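Protein SCO1 homolog 1, mitochondrial (Arabidopsis thaliana, PDB 6N5U) is a mitochondrial inner-membrane copper-binding metallochaperone thought to help insert copper into cytochrome c oxidase, and is essential for embryo development. Local coordinates at residues L28-H41 with V66-D80. Residues are numbered along the deposited sequence; the frame is centred on the assembly and turned at random.
Sequences LMGKWTILYFGFTH and VDVVPVFISVDPERD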
ATOM      1  N   LEU A  28     -10.993  -6.544   1.265  1.00 64.55           N
ATOM      2  CA  LEU A  28     -10.634  -5.430   0.389  1.00 62.23           C
ATOM      3  C   LEU A  28     -11.531  -5.384  -0.844  1.00 68.02           C
ATOM      4  O   LEU A  28     -11.554  -4.369  -1.539  1.00 67.19           O
ATOM      5  CB  LEU A  28      -9.155  -5.556  -0.017  1.00 58.99           C
ATOM      6  CG  LEU A  28      -8.068  -4.987   0.928  1.00 60.74           C
ATOM      7  CD1 LEU A  28      -8.114  -5.614   2.323  1.00 60.38           C
ATOM      8  CD2 LEU A  28      -6.672  -5.239   0.346  1.00 62.08           C
ATOM      9  N   MET A  29     -12.268  -6.478  -1.110  1.00 68.08           N
ATOM     10  CA  MET A  29     -13.189  -6.603  -2.252  1.00 70.80           C
ATOM     11  C   MET A  29     -14.408  -5.689  -2.112  1.00 77.12           C
ATOM     12  O   MET A  29     -14.801  -5.325  -0.991  1.00 77.65           O
ATOM     13  CB  MET A  29     -13.612  -8.068  -2.461  1.00 75.45           C
ATOM     14  CG  MET A  29     -12.582  -8.883  -3.188  1.00 77.01           C
ATOM     15  SD  MET A  29     -12.892 -10.656  -3.105  1.00 84.24           S
ATOM     16  CE  MET A  29     -13.906 -10.918  -4.616  1.00 84.94           C
ATOM     17  N   GLY A  30     -14.964  -5.302  -3.260  1.00 74.55           N
ATOM     18  CA  GLY A  30     -16.113  -4.408  -3.344  1.00 76.83           C
ATOM     19  C   GLY A  30     -15.764  -2.987  -3.752  1.00 76.91           C
ATOM     20  O   GLY A  30     -16.666  -2.202  -4.049  1.00 79.05           O
ATOM     21  N   LYS A  31     -14.456  -2.637  -3.754  1.00 68.03           N
ATOM     22  CA  LYS A  31     -13.959  -1.309  -4.137  1.00 66.35           C
ATOM     23  C   LYS A  31     -12.610  -1.397  -4.852  1.00 67.22           C
ATOM     24  O   LYS A  31     -11.836  -2.321  -4.565  1.00 64.36           O
ATOM     25  CB  LYS A  31     -13.789  -0.410  -2.891  1.00 67.70           C
ATOM     26  CG  LYS A  31     -15.091   0.115  -2.287  1.00 81.28           C
ATOM     27  CD  LYS A  31     -14.929   1.521  -1.749  1.00 87.97           C
ATOM     28  CE  LYS A  31     -16.159   1.990  -1.013  1.00106.47           C
ATOM     29  NZ  LYS A  31     -16.029   3.400  -0.572  1.00117.21           N
ATOM     30  N   TRP A  32     -12.310  -0.416  -5.757  1.00 63.97           N
ATOM     31  CA  TRP A  32     -11.000  -0.290  -6.431  1.00 60.96           C
ATOM     32  C   TRP A  32      -9.976   0.022  -5.339  1.00 60.02           C
ATOM     33  O   TRP A  32     -10.244   0.864  -4.460  1.00 58.21           O
ATOM     34  CB  TRP A  32     -10.991   0.834  -7.477  1.00 61.17           C
ATOM     35  CG  TRP A  32     -11.602   0.444  -8.775  1.00 65.31           C
ATOM     36  CD1 TRP A  32     -12.910   0.561  -9.127  1.00 72.13           C
ATOM     37  CD2 TRP A  32     -10.944  -0.195  -9.876  1.00 65.03           C
ATOM     38  NE1 TRP A  32     -13.103   0.074 -10.396  1.00 73.98           N
ATOM     39  CE2 TRP A  32     -11.918  -0.420 -10.868  1.00 72.58           C
ATOM     40  CE3 TRP A  32      -9.618  -0.576 -10.130  1.00 63.69           C
ATOM     41  CZ2 TRP A  32     -11.616  -1.014 -12.089  1.00 72.79           C
ATOM     42  CZ3 TRP A  32      -9.322  -1.183 -11.339  1.00 66.39           C
ATOM     43  CH2 TRP A  32     -10.312  -1.381 -12.308  1.00 70.60           C
ATOM     44  N   THR A  33      -8.834  -0.686  -5.372  1.00 53.64           N
ATOM     45  CA  THR A  33      -7.805  -0.600  -4.340  1.00 50.57           C
ATOM     46  C   THR A  33      -6.413  -0.353  -4.910  1.00 53.06           C
ATOM     47  O   THR A  33      -6.071  -0.911  -5.958  1.00 53.97           O
ATOM     48  CB  THR A  33      -7.884  -1.896  -3.511  1.00 59.78           C
ATOM     49  OG1 THR A  33      -9.180  -1.998  -2.921  1.00 64.44           O
ATOM     50  CG2 THR A  33      -6.826  -1.992  -2.433  1.00 55.24           C
ATOM     51  N   ILE A  34      -5.599   0.459  -4.203  1.00 46.90           N
ATOM     52  CA  ILE A  34      -4.199   0.698  -4.575  1.00 45.58           C
ATOM     53  C   ILE A  34      -3.344   0.245  -3.408  1.00 47.78           C
ATOM     54  O   ILE A  34      -3.480   0.806  -2.331  1.00 47.33           O
ATOM     55  CB  ILE A  34      -3.856   2.150  -5.045  1.00 49.48           C
ATOM     56  CG1 ILE A  34      -4.713   2.576  -6.263  1.00 51.80           C
ATOM     57  CG2 ILE A  34      -2.355   2.261  -5.373  1.00 50.29           C
ATOM     58  CD1 ILE A  34      -4.706   4.076  -6.597  1.00 55.44           C
ATOM     59  N   LEU A  35      -2.479  -0.778  -3.605  1.00 43.99           N
ATOM     60  CA  LEU A  35      -1.625  -1.324  -2.531  1.00 41.89           C
ATOM     61  C   LEU A  35      -0.206  -0.773  -2.636  1.00 46.51           C
ATOM     62  O   LEU A  35       0.378  -0.827  -3.713  1.00 47.63           O
ATOM     63  CB  LEU A  35      -1.561  -2.865  -2.550  1.00 41.06           C
ATOM     64  CG  LEU A  35      -2.830  -3.689  -2.724  1.00 46.87           C
ATOM     65  CD1 LEU A  35      -2.473  -5.083  -3.188  1.00 48.06           C
ATOM     66  CD2 LEU A  35      -3.586  -3.840  -1.430  1.00 47.79           C
ATOM     67  N   TYR A  36       0.331  -0.227  -1.537  1.00 41.63           N
ATOM     68  CA  TYR A  36       1.681   0.331  -1.471  1.00 40.92           C
ATOM     69  C   TYR A  36       2.403  -0.400  -0.358  1.00 44.69           C
ATOM     70  O   TYR A  36       1.900  -0.479   0.770  1.00 44.77           O
ATOM     71  CB  TYR A  36       1.697   1.883  -1.246  1.00 41.79           C
ATOM     72  CG  TYR A  36       3.091   2.451  -1.038  1.00 43.06           C
ATOM     73  CD1 TYR A  36       3.955   2.641  -2.114  1.00 47.05           C
ATOM     74  CD2 TYR A  36       3.577   2.712   0.242  1.00 42.29           C
ATOM     75  CE1 TYR A  36       5.277   3.056  -1.921  1.00 49.97           C
ATOM     76  CE2 TYR A  36       4.896   3.129   0.448  1.00 42.87           C
ATOM     77  CZ  TYR A  36       5.740   3.313  -0.639  1.00 54.05           C
ATOM     78  OH  TYR A  36       7.038   3.734  -0.457  1.00 54.31           O
ATOM     79  N   PHE A  37       3.568  -0.951  -0.672  1.00 40.67           N
ATOM     80  CA  PHE A  37       4.358  -1.675   0.329  1.00 39.46           C
ATOM     81  C   PHE A  37       5.407  -0.699   0.854  1.00 42.92           C
ATOM     82  O   PHE A  37       6.099  -0.046   0.055  1.00 45.98           O
ATOM     83  CB  PHE A  37       4.994  -2.936  -0.293  1.00 40.68           C
ATOM     84  CG  PHE A  37       4.028  -4.073  -0.596  1.00 41.47           C
ATOM     85  CD1 PHE A  37       3.162  -4.007  -1.686  1.00 41.51           C
ATOM     86  CD2 PHE A  37       4.009  -5.223   0.195  1.00 43.22           C
ATOM     87  CE1 PHE A  37       2.260  -5.034  -1.950  1.00 42.01           C
ATOM     88  CE2 PHE A  37       3.107  -6.261  -0.078  1.00 45.72           C
ATOM     89  CZ  PHE A  37       2.231  -6.149  -1.144  1.00 43.39           C
ATOM     90  N   GLY A  38       5.455  -0.555   2.171  1.00 35.05           N
ATOM     91  CA  GLY A  38       6.377   0.366   2.821  1.00 34.54           C
ATOM     92  C   GLY A  38       6.705  -0.003   4.247  1.00 38.03           C
ATOM     93  O   GLY A  38       6.435  -1.127   4.663  1.00 37.13           O
ATOM     94  N   PHE A  39       7.318   0.942   4.994  1.00 34.50           N
ATOM     95  CA  PHE A  39       7.705   0.827   6.413  1.00 33.51           C
ATOM     96  C   PHE A  39       7.639   2.208   7.109  1.00 40.52           C
ATOM     97  O   PHE A  39       8.123   3.187   6.547  1.00 42.28           O
ATOM     98  CB  PHE A  39       9.047   0.095   6.605  1.00 35.01           C
ATOM     99  CG  PHE A  39      10.351   0.820   6.354  1.00 37.36           C
ATOM    100  CD1 PHE A  39      10.853   0.952   5.064  1.00 40.37           C
ATOM    101  CD2 PHE A  39      11.153   1.231   7.417  1.00 40.45           C
ATOM    102  CE1 PHE A  39      12.076   1.592   4.838  1.00 42.85           C
ATOM    103  CE2 PHE A  39      12.385   1.856   7.190  1.00 44.05           C
ATOM    104  CZ  PHE A  39      12.833   2.042   5.903  1.00 42.72           C
ATOM    105  N   THR A  40       6.983   2.296   8.288  1.00 37.27           N
ATOM    106  CA  THR A  40       6.731   3.559   8.995  1.00 37.98           C
ATOM    107  C   THR A  40       8.002   4.348   9.334  1.00 43.79           C
ATOM    108  O   THR A  40       7.931   5.561   9.404  1.00 46.13           O
ATOM    109  CB  THR A  40       5.831   3.375  10.249  1.00 40.72           C
ATOM    110  OG1 THR A  40       6.578   2.825  11.327  1.00 41.00           O
ATOM    111  CG2 THR A  40       4.578   2.545   9.976  1.00 35.67           C
ATOM    112  N   HIS A  41       9.146   3.700   9.487  1.00 40.47           N
ATOM    113  CA  HIS A  41      10.385   4.401   9.838  1.00 42.11           C
ATOM    114  C   HIS A  41      11.189   4.888   8.623  1.00 46.72           C
ATOM    115  O   HIS A  41      12.340   5.309   8.786  1.00 47.12           O
ATOM    116  CB  HIS A  41      11.249   3.537  10.789  1.00 43.71           C
ATOM    117  CG  HIS A  41      10.656   3.387  12.157  1.00 46.82           C
ATOM    118  ND1 HIS A  41       9.616   2.503  12.385  1.00 47.58           N
ATOM    119  CD2 HIS A  41      10.927   4.040  13.309  1.00 49.09           C
ATOM    120  CE1 HIS A  41       9.294   2.636  13.663  1.00 46.98           C
ATOM    121  NE2 HIS A  41      10.055   3.537  14.261  1.00 48.45           N
ATOM    122  N   VAL A  66     -15.128   7.881  -8.671  1.00 82.56           N
ATOM    123  CA  VAL A  66     -14.795   6.569  -8.083  1.00 79.99           C
ATOM    124  C   VAL A  66     -13.974   6.687  -6.791  1.00 79.84           C
ATOM    125  O   VAL A  66     -12.921   7.330  -6.775  1.00 77.28           O
ATOM    126  CB  VAL A  66     -14.103   5.612  -9.114  1.00 83.03           C
ATOM    127  CG1 VAL A  66     -13.701   4.277  -8.480  1.00 80.21           C
ATOM    128  CG2 VAL A  66     -14.980   5.379 -10.346  1.00 86.92           C
ATOM    129  N   ASP A  67     -14.436   6.013  -5.726  1.00 75.86           N
ATOM    130  CA  ASP A  67     -13.707   5.929  -4.460  1.00 71.82           C
ATOM    131  C   ASP A  67     -12.677   4.797  -4.586  1.00 71.01           C
ATOM    132  O   ASP A  67     -13.034   3.630  -4.800  1.00 70.55           O
ATOM    133  CB  ASP A  67     -14.661   5.682  -3.276  1.00 75.25           C
ATOM    134  CG  ASP A  67     -15.412   6.920  -2.845  1.00 90.32           C
ATOM    135  OD1 ASP A  67     -14.766   7.841  -2.294  1.00 91.15           O
ATOM    136  OD2 ASP A  67     -16.648   6.973  -3.061  1.00 96.19           O
ATOM    137  N   VAL A  68     -11.396   5.166  -4.542  1.00 64.28           N
ATOM    138  CA  VAL A  68     -10.302   4.206  -4.617  1.00 61.10           C
ATOM    139  C   VAL A  68      -9.706   4.124  -3.217  1.00 64.03           C
ATOM    140  O   VAL A  68      -9.484   5.164  -2.589  1.00 64.08           O
ATOM    141  CB  VAL A  68      -9.265   4.534  -5.717  1.00 63.53           C
ATOM    142  CG1 VAL A  68      -8.186   3.467  -5.775  1.00 60.32           C
ATOM    143  CG2 VAL A  68      -9.941   4.661  -7.077  1.00 66.60           C
ATOM    144  N   VAL A  69      -9.510   2.890  -2.698  1.00 58.82           N
ATOM    145  CA  VAL A  69      -9.007   2.687  -1.345  1.00 55.76           C
ATOM    146  C   VAL A  69      -7.500   2.529  -1.331  1.00 55.91           C
ATOM    147  O   VAL A  69      -6.997   1.549  -1.874  1.00 54.48           O
ATOM    148  CB  VAL A  69      -9.718   1.548  -0.558  1.00 59.81           C
ATOM    149  CG1 VAL A  69      -9.269   1.523   0.902  1.00 57.40           C
ATOM    150  CG2 VAL A  69     -11.239   1.661  -0.654  1.00 62.97           C
ATOM    151  N   PRO A  70      -6.762   3.457  -0.672  1.00 51.06           N
ATOM    152  CA  PRO A  70      -5.311   3.274  -0.566  1.00 47.26           C
ATOM    153  C   PRO A  70      -5.028   2.266   0.548  1.00 47.14           C
ATOM    154  O   PRO A  70      -5.726   2.263   1.580  1.00 48.24           O
ATOM    155  CB  PRO A  70      -4.800   4.684  -0.241  1.00 48.74           C
ATOM    156  CG  PRO A  70      -5.947   5.373   0.454  1.00 54.39           C
ATOM    157  CD  PRO A  70      -7.217   4.676   0.049  1.00 52.50           C
ATOM    158  N   VAL A  71      -4.053   1.366   0.304  1.00 38.52           N
ATOM    159  CA  VAL A  71      -3.648   0.348   1.263  1.00 36.77           C
ATOM    160  C   VAL A  71      -2.122   0.349   1.497  1.00 38.78           C
ATOM    161  O   VAL A  71      -1.347   0.061   0.578  1.00 38.36           O
ATOM    162  CB  VAL A  71      -4.194  -1.058   0.887  1.00 41.29           C
ATOM    163  CG1 VAL A  71      -3.630  -2.155   1.810  1.00 39.68           C
ATOM    164  CG2 VAL A  71      -5.723  -1.081   0.878  1.00 43.21           C
ATOM    165  N   PHE A  72      -1.703   0.618   2.739  1.00 33.86           N
ATOM    166  CA  PHE A  72      -0.300   0.539   3.137  1.00 33.14           C
ATOM    167  C   PHE A  72      -0.019  -0.863   3.732  1.00 36.09           C
ATOM    168  O   PHE A  72      -0.663  -1.227   4.715  1.00 35.50           O
ATOM    169  CB  PHE A  72      -0.002   1.615   4.183  1.00 35.36           C
ATOM    170  CG  PHE A  72       1.313   1.498   4.910  1.00 36.39           C
ATOM    171  CD1 PHE A  72       2.480   2.001   4.352  1.00 40.67           C
ATOM    172  CD2 PHE A  72       1.374   0.953   6.186  1.00 37.92           C
ATOM    173  CE1 PHE A  72       3.695   1.922   5.047  1.00 41.49           C
ATOM    174  CE2 PHE A  72       2.592   0.865   6.874  1.00 40.22           C
ATOM    175  CZ  PHE A  72       3.743   1.341   6.298  1.00 38.25           C
ATOM    176  N   ILE A  73       0.913  -1.650   3.134  1.00 31.51           N
ATOM    177  CA  ILE A  73       1.302  -2.969   3.671  1.00 29.58           C
ATOM    178  C   ILE A  73       2.736  -2.852   4.163  1.00 33.63           C
ATOM    179  O   ILE A  73       3.606  -2.422   3.412  1.00 35.37           O
ATOM    180  CB  ILE A  73       1.108  -4.098   2.655  1.00 31.90           C
ATOM    181  CG1 ILE A  73      -0.339  -4.118   2.117  1.00 31.60           C
ATOM    182  CG2 ILE A  73       1.540  -5.463   3.267  1.00 33.21           C
ATOM    183  CD1 ILE A  73      -0.633  -5.212   1.017  1.00 28.30           C
ATOM    184  N   SER A  74       2.968  -3.156   5.424  1.00 30.59           N
ATOM    185  CA  SER A  74       4.281  -3.026   6.050  1.00 30.51           C
ATOM    186  C   SER A  74       5.257  -4.127   5.722  1.00 38.75           C
ATOM    187  O   SER A  74       4.917  -5.310   5.838  1.00 41.28           O
ATOM    188  CB  SER A  74       4.141  -2.919   7.563  1.00 33.00           C
ATOM    189  OG  SER A  74       5.431  -2.819   8.142  1.00 38.51           O
ATOM    190  N   VAL A  75       6.494  -3.742   5.345  1.00 35.50           N
ATOM    191  CA  VAL A  75       7.619  -4.659   5.084  1.00 35.46           C
ATOM    192  C   VAL A  75       8.586  -4.623   6.294  1.00 39.92           C
ATOM    193  O   VAL A  75       9.715  -5.116   6.203  1.00 40.53           O
ATOM    194  CB  VAL A  75       8.340  -4.438   3.726  1.00 39.64           C
ATOM    195  CG1 VAL A  75       7.411  -4.722   2.546  1.00 38.37           C
ATOM    196  CG2 VAL A  75       8.982  -3.043   3.631  1.00 39.74           C
ATOM    197  N   ASP A  76       8.113  -4.052   7.446  1.00 35.81           N
ATOM    198  CA  ASP A  76       8.874  -3.990   8.697  1.00 35.11           C
ATOM    199  C   ASP A  76       8.004  -4.412   9.879  1.00 38.66           C
ATOM    200  O   ASP A  76       7.800  -3.595  10.779  1.00 37.93           O
ATOM    201  CB  ASP A  76       9.524  -2.605   8.886  1.00 36.29           C
ATOM    202  CG  ASP A  76      10.513  -2.461  10.030  1.00 39.11           C
ATOM    203  OD1 ASP A  76      10.935  -3.488  10.578  1.00 41.66           O
ATOM    204  OD2 ASP A  76      10.855  -1.313  10.375  1.00 46.14           O
ATOM    205  N   PRO A  77       7.541  -5.697   9.948  1.00 36.93           N
ATOM    206  CA  PRO A  77       6.681  -6.111  11.068  1.00 38.04           C
ATOM    207  C   PRO A  77       7.313  -6.075  12.476  1.00 44.08           C
ATOM    208  O   PRO A  77       6.564  -6.103  13.467  1.00 43.61           O
ATOM    209  CB  PRO A  77       6.253  -7.528  10.673  1.00 40.50           C
ATOM    210  CG  PRO A  77       7.307  -8.007   9.776  1.00 44.54           C
ATOM    211  CD  PRO A  77       7.713  -6.814   8.994  1.00 39.35           C
ATOM    212  N   GLU A  78       8.666  -6.025  12.576  1.00 41.39           N
ATOM    213  CA  GLU A  78       9.354  -6.012  13.878  1.00 42.98           C
ATOM    214  C   GLU A  78       9.113  -4.723  14.637  1.00 48.28           C
ATOM    215  O   GLU A  78       9.053  -4.753  15.871  1.00 51.40           O
ATOM    216  CB  GLU A  78      10.868  -6.257  13.737  1.00 45.07           C
ATOM    217  CG  GLU A  78      11.254  -7.684  13.359  1.00 49.54           C
ATOM    218  CD  GLU A  78      12.590  -7.820  12.645  1.00 65.37           C
ATOM    219  OE1 GLU A  78      12.762  -7.230  11.551  1.00 55.68           O
ATOM    220  OE2 GLU A  78      13.470  -8.532  13.180  1.00 67.73           O
ATOM    221  N   ARG A  79       8.990  -3.592  13.906  1.00 40.47           N
ATOM    222  CA  ARG A  79       8.796  -2.259  14.484  1.00 39.08           C
ATOM    223  C   ARG A  79       7.386  -1.733  14.262  1.00 44.28           C
ATOM    224  O   ARG A  79       6.832  -1.025  15.118  1.00 46.73           O
ATOM    225  CB  ARG A  79       9.820  -1.259  13.914  1.00 33.45           C
ATOM    226  CG  ARG A  79      11.222  -1.410  14.504  1.00 37.94           C
ATOM    227  CD  ARG A  79      12.180  -0.298  14.099  1.00 33.49           C
ATOM    228  NE  ARG A  79      12.325  -0.212  12.647  1.00 36.22           N
ATOM    229  CZ  ARG A  79      13.276   0.471  12.026  1.00 49.61           C
ATOM    230  NH1 ARG A  79      14.196   1.126  12.724  1.00 40.58           N
ATOM    231  NH2 ARG A  79      13.322   0.499  10.705  1.00 41.07           N
ATOM    232  N   ASP A  80       6.827  -2.051  13.099  1.00 38.99           N
ATOM    233  CA  ASP A  80       5.517  -1.608  12.685  1.00 37.69           C
ATOM    234  C   ASP A  80       4.409  -2.514  13.230  1.00 40.97           C
ATOM    235  O   ASP A  80       3.914  -3.408  12.546  1.00 38.59           O
ATOM    236  CB  ASP A  80       5.443  -1.445  11.154  1.00 38.74           C
ATOM    237  CG  ASP A  80       6.407  -0.462  10.472  1.00 47.07           C
ATOM    238  OD1 ASP A  80       7.255   0.166  11.183  1.00 45.00           O
ATOM    239  OD2 ASP A  80       6.315  -0.319   9.234  1.00 50.58           O
TER
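Strands 32-38 and 68-74 run parallel, axes 4.5 Å apart at closest, and backbone hydrogen bonds form a ladder from Val69 N to Trp32 O as far as Val75 N to Gly38 O, one residue beyond strand 68-74. Helix 45-64 makes the crossover of this beta-alpha-beta unit in the thioredoxin-fold domain of the SCO1 protein. On one sheet face Leu35 CD2 lies alongside Val71 CG1, and Ile73 CB sits over the Phe37 ring, 4.2 Å from its centroid. On the other, Ile34 CG1 meets Val68 CG1 at 3.6 Å, under helix 45-64. Asp80 grips the loop after Gly38: OD2 takes Thr40 N at 2.9 Å and Ser74 OG from opposite faces of the carboxylate plane, while Thr40 OG1 donates to OD1 at 2.7 Å from above it. Bent at chi3 (-58°), Arg79 lays its guanidinium flat on His41 and holds Asp76 OD2 side-on through NE and NH2; Tyr127 OH reaches Asp76 OD1, its backbone O Arg79 NH2. Replacing Asp80 by alanine is likely to strip Thr40 N, Thr40 OG1 and Ser74 OG of this acceptor and free the loop. The buried carboxylate thus ties both strand ends together beside the copper(I) site of Cys42, Cys46 and His131.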